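Local coordinates for protein carboxylesterase (Uncultured bacterium, PDB 5GMX) that hydrolyses carboxylic esters as a family VIII carboxylesterase of the beta-lactamase family and also acts on oxyimino cephalosporins, at residues Trp61-Tyr70 with Leu205-Met216. Sequence-based numbering, arbitrary orientation.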
ATOM      1  N   TRP A  61       3.396  22.083   5.872  1.00 22.53           N
ATOM      2  CA  TRP A  61       3.457  20.997   4.898  1.00 23.01           C
ATOM      3  C   TRP A  61       3.766  21.576   3.519  1.00 19.39           C
ATOM      4  O   TRP A  61       3.166  22.566   3.107  1.00 19.48           O
ATOM      5  CB  TRP A  61       2.120  20.237   4.886  1.00 20.35           C
ATOM      6  CG  TRP A  61       2.098  18.923   4.141  1.00 14.91           C
ATOM      7  CD1 TRP A  61       2.110  18.737   2.783  1.00 19.41           C
ATOM      8  CD2 TRP A  61       2.017  17.615   4.720  1.00 16.57           C
ATOM      9  NE1 TRP A  61       2.062  17.387   2.485  1.00 16.85           N
ATOM     10  CE2 TRP A  61       2.009  16.681   3.657  1.00 16.66           C
ATOM     11  CE3 TRP A  61       1.967  17.140   6.036  1.00 19.75           C
ATOM     12  CZ2 TRP A  61       1.939  15.301   3.875  1.00 18.73           C
ATOM     13  CZ3 TRP A  61       1.901  15.767   6.249  1.00 19.19           C
ATOM     14  CH2 TRP A  61       1.887  14.868   5.173  1.00 18.48           C
ATOM     15  N   ARG A  62       4.725  20.988   2.815  1.00 20.65           N
ATOM     16  CA  ARG A  62       5.089  21.515   1.503  1.00 19.99           C
ATOM     17  C   ARG A  62       4.702  20.552   0.403  1.00 21.03           C
ATOM     18  O   ARG A  62       4.225  19.451   0.682  1.00 18.21           O
ATOM     19  CB  ARG A  62       6.574  21.854   1.462  1.00 20.88           C
ATOM     20  CG  ARG A  62       6.921  22.841   2.577  1.00 29.87           C
ATOM     21  CD  ARG A  62       8.361  23.259   2.559  1.00 35.99           C
ATOM     22  NE  ARG A  62       8.686  23.856   1.269  1.00 44.77           N
ATOM     23  CZ  ARG A  62       9.704  24.679   1.061  1.00 41.77           C
ATOM     24  NH1 ARG A  62      10.486  25.040   2.072  1.00 41.49           N
ATOM     25  NH2 ARG A  62       9.921  25.160  -0.154  1.00 39.99           N
ATOM     26  N   SER A  63       4.861  20.977  -0.849  1.00 17.33           N
ATOM     27  CA  SER A  63       4.444  20.148  -1.973  1.00 22.43           C
ATOM     28  C   SER A  63       5.160  18.795  -1.992  1.00 16.90           C
ATOM     29  O   SER A  63       4.560  17.779  -2.331  1.00 18.68           O
ATOM     30  CB  SER A  63       4.686  20.877  -3.299  1.00 15.83           C
ATOM     31  OG  SER A  63       6.056  21.155  -3.479  1.00 28.44           O
ATOM     32  N   ASP A  64       6.431  18.780  -1.612  1.00 15.65           N
ATOM     33  CA  ASP A  64       7.214  17.547  -1.675  1.00 17.91           C
ATOM     34  C   ASP A  64       7.317  16.802  -0.337  1.00 16.81           C
ATOM     35  O   ASP A  64       8.134  15.894  -0.201  1.00 14.78           O
ATOM     36  CB  ASP A  64       8.624  17.855  -2.201  1.00 20.44           C
ATOM     37  CG  ASP A  64       9.429  18.738  -1.261  1.00 27.12           C
ATOM     38  OD1 ASP A  64       8.838  19.313  -0.317  1.00 28.22           O
ATOM     39  OD2 ASP A  64      10.649  18.895  -1.492  1.00 27.80           O
ATOM     40  N   THR A  65       6.495  17.188   0.634  1.00 13.74           N
ATOM     41  CA  THR A  65       6.525  16.559   1.953  1.00 18.76           C
ATOM     42  C   THR A  65       6.111  15.083   1.868  1.00 13.93           C
ATOM     43  O   THR A  65       5.169  14.730   1.158  1.00 15.01           O
ATOM     44  CB  THR A  65       5.618  17.321   2.952  1.00 15.72           C
ATOM     45  OG1 THR A  65       6.176  18.618   3.198  1.00 19.81           O
ATOM     46  CG2 THR A  65       5.506  16.579   4.279  1.00 11.69           C
ATOM     47  N   LEU A  66       6.850  14.229   2.572  1.00 11.49           N
ATOM     48  CA  LEU A  66       6.573  12.792   2.623  1.00 15.72           C
ATOM     49  C   LEU A  66       6.117  12.334   4.013  1.00 18.26           C
ATOM     50  O   LEU A  66       6.453  12.951   5.020  1.00 16.53           O
ATOM     51  CB  LEU A  66       7.821  11.997   2.231  1.00 12.04           C
ATOM     52  CG  LEU A  66       8.416  12.297   0.854  1.00 15.92           C
ATOM     53  CD1 LEU A  66       9.818  11.748   0.802  1.00  9.06           C
ATOM     54  CD2 LEU A  66       7.555  11.687  -0.247  1.00 14.26           C
ATOM     55  N   ILE A  67       5.381  11.231   4.060  1.00 14.74           N
ATOM     56  CA  ILE A  67       4.956  10.636   5.326  1.00 19.62           C
ATOM     57  C   ILE A  67       4.883   9.113   5.179  1.00 12.24           C
ATOM     58  O   ILE A  67       4.658   8.595   4.080  1.00 14.23           O
ATOM     59  CB  ILE A  67       3.575  11.197   5.790  1.00 19.07           C
ATOM     60  CG1 ILE A  67       3.300  10.889   7.268  1.00 20.87           C
ATOM     61  CG2 ILE A  67       2.444  10.693   4.903  1.00 13.30           C
ATOM     62  CD1 ILE A  67       4.324  11.482   8.240  1.00 19.84           C
ATOM     63  N   ASN A  68       5.105   8.400   6.276  1.00 17.53           N
ATOM     64  CA  ASN A  68       4.899   6.958   6.294  1.00 14.75           C
ATOM     65  C   ASN A  68       3.444   6.635   5.962  1.00 16.53           C
ATOM     66  O   ASN A  68       2.524   7.241   6.511  1.00 19.25           O
ATOM     67  CB  ASN A  68       5.284   6.384   7.653  1.00 16.16           C
ATOM     68  CG  ASN A  68       5.453   4.881   7.625  1.00 19.70           C
ATOM     69  OD1 ASN A  68       6.548   4.382   7.388  1.00 22.86           O
ATOM     70  ND2 ASN A  68       4.367   4.152   7.858  1.00 18.74           N
ATOM     71  N   THR A  69       3.226   5.691   5.055  1.00 16.49           N
ATOM     72  CA  THR A  69       1.865   5.375   4.620  1.00 16.16           C
ATOM     73  C   THR A  69       1.376   4.017   5.119  1.00 15.92           C
ATOM     74  O   THR A  69       0.265   3.605   4.794  1.00 19.37           O
ATOM     75  CB  THR A  69       1.753   5.386   3.089  1.00 18.29           C
ATOM     76  OG1 THR A  69       2.644   4.407   2.540  1.00 16.97           O
ATOM     77  CG2 THR A  69       2.107   6.771   2.530  1.00 16.93           C
ATOM     78  N   TYR A  70       2.203   3.334   5.906  1.00 16.76           N
ATOM     79  CA  TYR A  70       1.868   2.014   6.441  1.00 18.06           C
ATOM     80  C   TYR A  70       1.342   1.071   5.361  1.00 17.11           C
ATOM     81  O   TYR A  70       1.945   0.977   4.301  1.00 19.51           O
ATOM     82  CB  TYR A  70       0.880   2.155   7.597  1.00 15.27           C
ATOM     83  CG  TYR A  70       1.545   2.804   8.786  1.00 19.69           C
ATOM     84  CD1 TYR A  70       2.387   2.071   9.611  1.00 23.02           C
ATOM     85  CD2 TYR A  70       1.374   4.157   9.054  1.00 25.09           C
ATOM     86  CE1 TYR A  70       3.023   2.656  10.688  1.00 23.52           C
ATOM     87  CE2 TYR A  70       2.005   4.755  10.132  1.00 26.71           C
ATOM     88  CZ  TYR A  70       2.824   3.996  10.946  1.00 28.66           C
ATOM     89  OH  TYR A  70       3.454   4.580  12.020  1.00 33.69           O
ATOM     90  N   LEU A 205      13.876   4.866   1.768  1.00 16.54           N
ATOM     91  CA  LEU A 205      14.066   6.282   1.467  1.00 17.43           C
ATOM     92  C   LEU A 205      15.548   6.675   1.477  1.00 18.12           C
ATOM     93  O   LEU A 205      16.220   6.537   2.503  1.00 19.92           O
ATOM     94  CB  LEU A 205      13.288   7.140   2.468  1.00 16.52           C
ATOM     95  CG  LEU A 205      13.268   8.634   2.152  1.00 18.96           C
ATOM     96  CD1 LEU A 205      12.395   8.902   0.929  1.00 15.20           C
ATOM     97  CD2 LEU A 205      12.795   9.420   3.349  1.00 18.27           C
ATOM     98  N   PRO A 206      16.064   7.168   0.337  1.00 18.45           N
ATOM     99  CA  PRO A 206      17.455   7.654   0.266  1.00 22.25           C
ATOM    100  C   PRO A 206      17.716   8.780   1.270  1.00 19.97           C
ATOM    101  O   PRO A 206      16.835   9.614   1.467  1.00 19.57           O
ATOM    102  CB  PRO A 206      17.581   8.177  -1.176  1.00 17.85           C
ATOM    103  CG  PRO A 206      16.484   7.482  -1.941  1.00 22.35           C
ATOM    104  CD  PRO A 206      15.356   7.317  -0.949  1.00 17.99           C
ATOM    105  N   ALA A 207      18.899   8.819   1.878  1.00 18.36           N
ATOM    106  CA  ALA A 207      19.213   9.869   2.857  1.00 23.22           C
ATOM    107  C   ALA A 207      18.959  11.284   2.312  1.00 18.34           C
ATOM    108  O   ALA A 207      18.442  12.154   3.023  1.00 21.20           O
ATOM    109  CB  ALA A 207      20.655   9.743   3.325  1.00 24.06           C
ATOM    110  N   SER A 208      19.294  11.498   1.045  1.00 19.71           N
ATOM    111  CA  SER A 208      19.123  12.807   0.406  1.00 24.28           C
ATOM    112  C   SER A 208      17.680  13.331   0.420  1.00 24.44           C
ATOM    113  O   SER A 208      17.452  14.534   0.265  1.00 24.90           O
ATOM    114  CB  SER A 208      19.636  12.756  -1.036  1.00 21.52           C
ATOM    115  OG  SER A 208      18.960  11.774  -1.804  1.00 25.40           O
ATOM    116  N   GLU A 209      16.712  12.436   0.606  1.00 20.55           N
ATOM    117  CA  GLU A 209      15.304  12.819   0.602  1.00 19.04           C
ATOM    118  C   GLU A 209      14.723  12.903   2.019  1.00 19.82           C
ATOM    119  O   GLU A 209      13.592  13.354   2.210  1.00 19.08           O
ATOM    120  CB  GLU A 209      14.487  11.831  -0.242  1.00 22.66           C
ATOM    121  CG  GLU A 209      14.985  11.657  -1.674  1.00 19.69           C
ATOM    122  CD  GLU A 209      15.115  12.986  -2.418  1.00 28.39           C
ATOM    123  OE1 GLU A 209      14.228  13.853  -2.253  1.00 24.65           O
ATOM    124  OE2 GLU A 209      16.108  13.169  -3.163  1.00 37.28           O
ATOM    125  N   ASP A 210      15.506  12.500   3.016  1.00 20.19           N
ATOM    126  CA  ASP A 210      14.955  12.333   4.357  1.00 20.26           C
ATOM    127  C   ASP A 210      14.482  13.638   4.990  1.00 20.54           C
ATOM    128  O   ASP A 210      13.615  13.621   5.855  1.00 20.04           O
ATOM    129  CB  ASP A 210      15.967  11.661   5.286  1.00 18.89           C
ATOM    130  CG  ASP A 210      15.291  10.991   6.472  1.00 25.64           C
ATOM    131  OD1 ASP A 210      14.735   9.885   6.293  1.00 23.50           O
ATOM    132  OD2 ASP A 210      15.287  11.577   7.577  1.00 21.78           O
ATOM    133  N   HIS A 211      15.029  14.766   4.549  1.00 15.31           N
ATOM    134  CA  HIS A 211      14.625  16.063   5.078  1.00 20.79           C
ATOM    135  C   HIS A 211      13.164  16.380   4.746  1.00 22.28           C
ATOM    136  O   HIS A 211      12.576  17.296   5.325  1.00 19.36           O
ATOM    137  CB  HIS A 211      15.541  17.172   4.537  1.00 19.95           C
ATOM    138  CG  HIS A 211      15.354  17.458   3.076  1.00 21.47           C
ATOM    139  ND1 HIS A 211      15.996  16.743   2.089  1.00 23.26           N
ATOM    140  CD2 HIS A 211      14.608  18.392   2.439  1.00 22.73           C
ATOM    141  CE1 HIS A 211      15.639  17.210   0.904  1.00 18.94           C
ATOM    142  NE2 HIS A 211      14.798  18.211   1.089  1.00 26.01           N
ATOM    143  N   ARG A 212      12.585  15.631   3.808  1.00 15.53           N
ATOM    144  CA  ARG A 212      11.219  15.905   3.369  1.00 15.85           C
ATOM    145  C   ARG A 212      10.160  15.260   4.260  1.00 16.69           C
ATOM    146  O   ARG A 212       8.973  15.552   4.125  1.00 15.77           O
ATOM    147  CB  ARG A 212      11.023  15.437   1.927  1.00 18.34           C
ATOM    148  CG  ARG A 212      11.925  16.137   0.921  1.00 19.63           C
ATOM    149  CD  ARG A 212      11.986  15.363  -0.386  1.00 17.76           C
ATOM    150  NE  ARG A 212      10.641  15.112  -0.900  1.00 16.89           N
ATOM    151  CZ  ARG A 212      10.366  14.306  -1.916  1.00 15.07           C
ATOM    152  NH1 ARG A 212      11.343  13.668  -2.543  1.00 13.95           N
ATOM    153  NH2 ARG A 212       9.111  14.148  -2.307  1.00 17.71           N
ATOM    154  N   VAL A 213      10.576  14.369   5.159  1.00 17.75           N
ATOM    155  CA  VAL A 213       9.606  13.603   5.941  1.00 16.20           C
ATOM    156  C   VAL A 213       8.931  14.443   7.026  1.00 18.01           C
ATOM    157  O   VAL A 213       9.591  15.116   7.818  1.00 20.73           O
ATOM    158  CB  VAL A 213      10.257  12.363   6.593  1.00 17.78           C
ATOM    159  CG1 VAL A 213       9.225  11.569   7.376  1.00 20.53           C
ATOM    160  CG2 VAL A 213      10.870  11.485   5.531  1.00 17.01           C
ATOM    161  N   ALA A 214       7.604  14.400   7.048  1.00 14.84           N
ATOM    162  CA  ALA A 214       6.835  15.042   8.099  1.00 16.17           C
ATOM    163  C   ALA A 214       6.856  14.165   9.336  1.00 18.72           C
ATOM    164  O   ALA A 214       7.304  13.028   9.279  1.00 17.55           O
ATOM    165  CB  ALA A 214       5.408  15.285   7.649  1.00 15.36           C
ATOM    166  N   GLU A 215       6.346  14.683  10.445  1.00 24.18           N
ATOM    167  CA  GLU A 215       6.342  13.940  11.702  1.00 19.81           C
ATOM    168  C   GLU A 215       5.048  13.163  11.864  1.00 22.60           C
ATOM    169  O   GLU A 215       3.960  13.731  11.768  1.00 24.76           O
ATOM    170  CB  GLU A 215       6.541  14.891  12.882  1.00 24.20           C
ATOM    171  CG  GLU A 215       6.481  14.227  14.245  1.00 34.12           C
ATOM    172  CD  GLU A 215       6.425  15.238  15.383  1.00 44.55           C
ATOM    173  OE1 GLU A 215       6.247  16.450  15.110  1.00 43.26           O
ATOM    174  OE2 GLU A 215       6.576  14.820  16.552  1.00 41.80           O
HETATM  175  N   MSE A 216       5.161  11.862  12.105  1.00 22.18           N
HETATM  176  CA  MSE A 216       3.973  11.048  12.311  1.00 23.68           C
HETATM  177  C   MSE A 216       3.386  11.291  13.702  1.00 27.03           C
HETATM  178  O   MSE A 216       4.118  11.370  14.683  1.00 27.80           O
HETATM  179  CB  MSE A 216       4.287   9.572  12.135  1.00 24.02           C
HETATM  180  CG  MSE A 216       3.044   8.701  12.245  1.00 35.97           C
HETATM  181 SE   MSE A 216       1.917   8.945  10.664  1.00 56.38          SE
HETATM  182  CE  MSE A 216       3.134   8.130   9.440  1.00 26.57           C
TER
HETATM  183  O   HOH W   1       8.255  18.887   4.507  1.00 25.92           O
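Leu66 and Val213 form a single parallel beta bridge in this beta-lactamase-family fold: Leu66 N donates to Arg212 O at 2.9 Å, and Leu66 O accepts from Ala214 N at 2.7 Å, nearly straight at 173°. It illustrates how a short bridge can be reinforced by a side chain reading the neighbouring backbone. Arg212, bent at chi3 (54°), returns its guanidinium side-on to Asp64 O, which lies in the guanidinium plane and receives NE at 2.7 Å and NH2 at 2.9 Å. Leu66 CD1 covers one face of that group, while NH1 forms a salt bridge with Glu209 OE1 and NH2 also reaches Asn199 O. The in-plane bonds to Asp64 O and Glu209 OE1 should hold the guanidinium against rotation, and the Glu209 carboxylate probably offsets its buried charge. Beside the bridge, Ala214 CB rests against Thr65 CG2, a methyl that itself lies over the face of the Trp61 ring. Farther along 61-70, Tyr70 lines the phenylmethanesulfonic acid pocket, and its OH bonds to Thr249 O. Selenomethionine Met216, folded at chi2 and chi3, turns its terminal methyl back among Ile67, Asn68 and Tyr70; CE approaches Ile67 CG1 at 3.5 Å and Tyr70 CE2 at 3.6 Å.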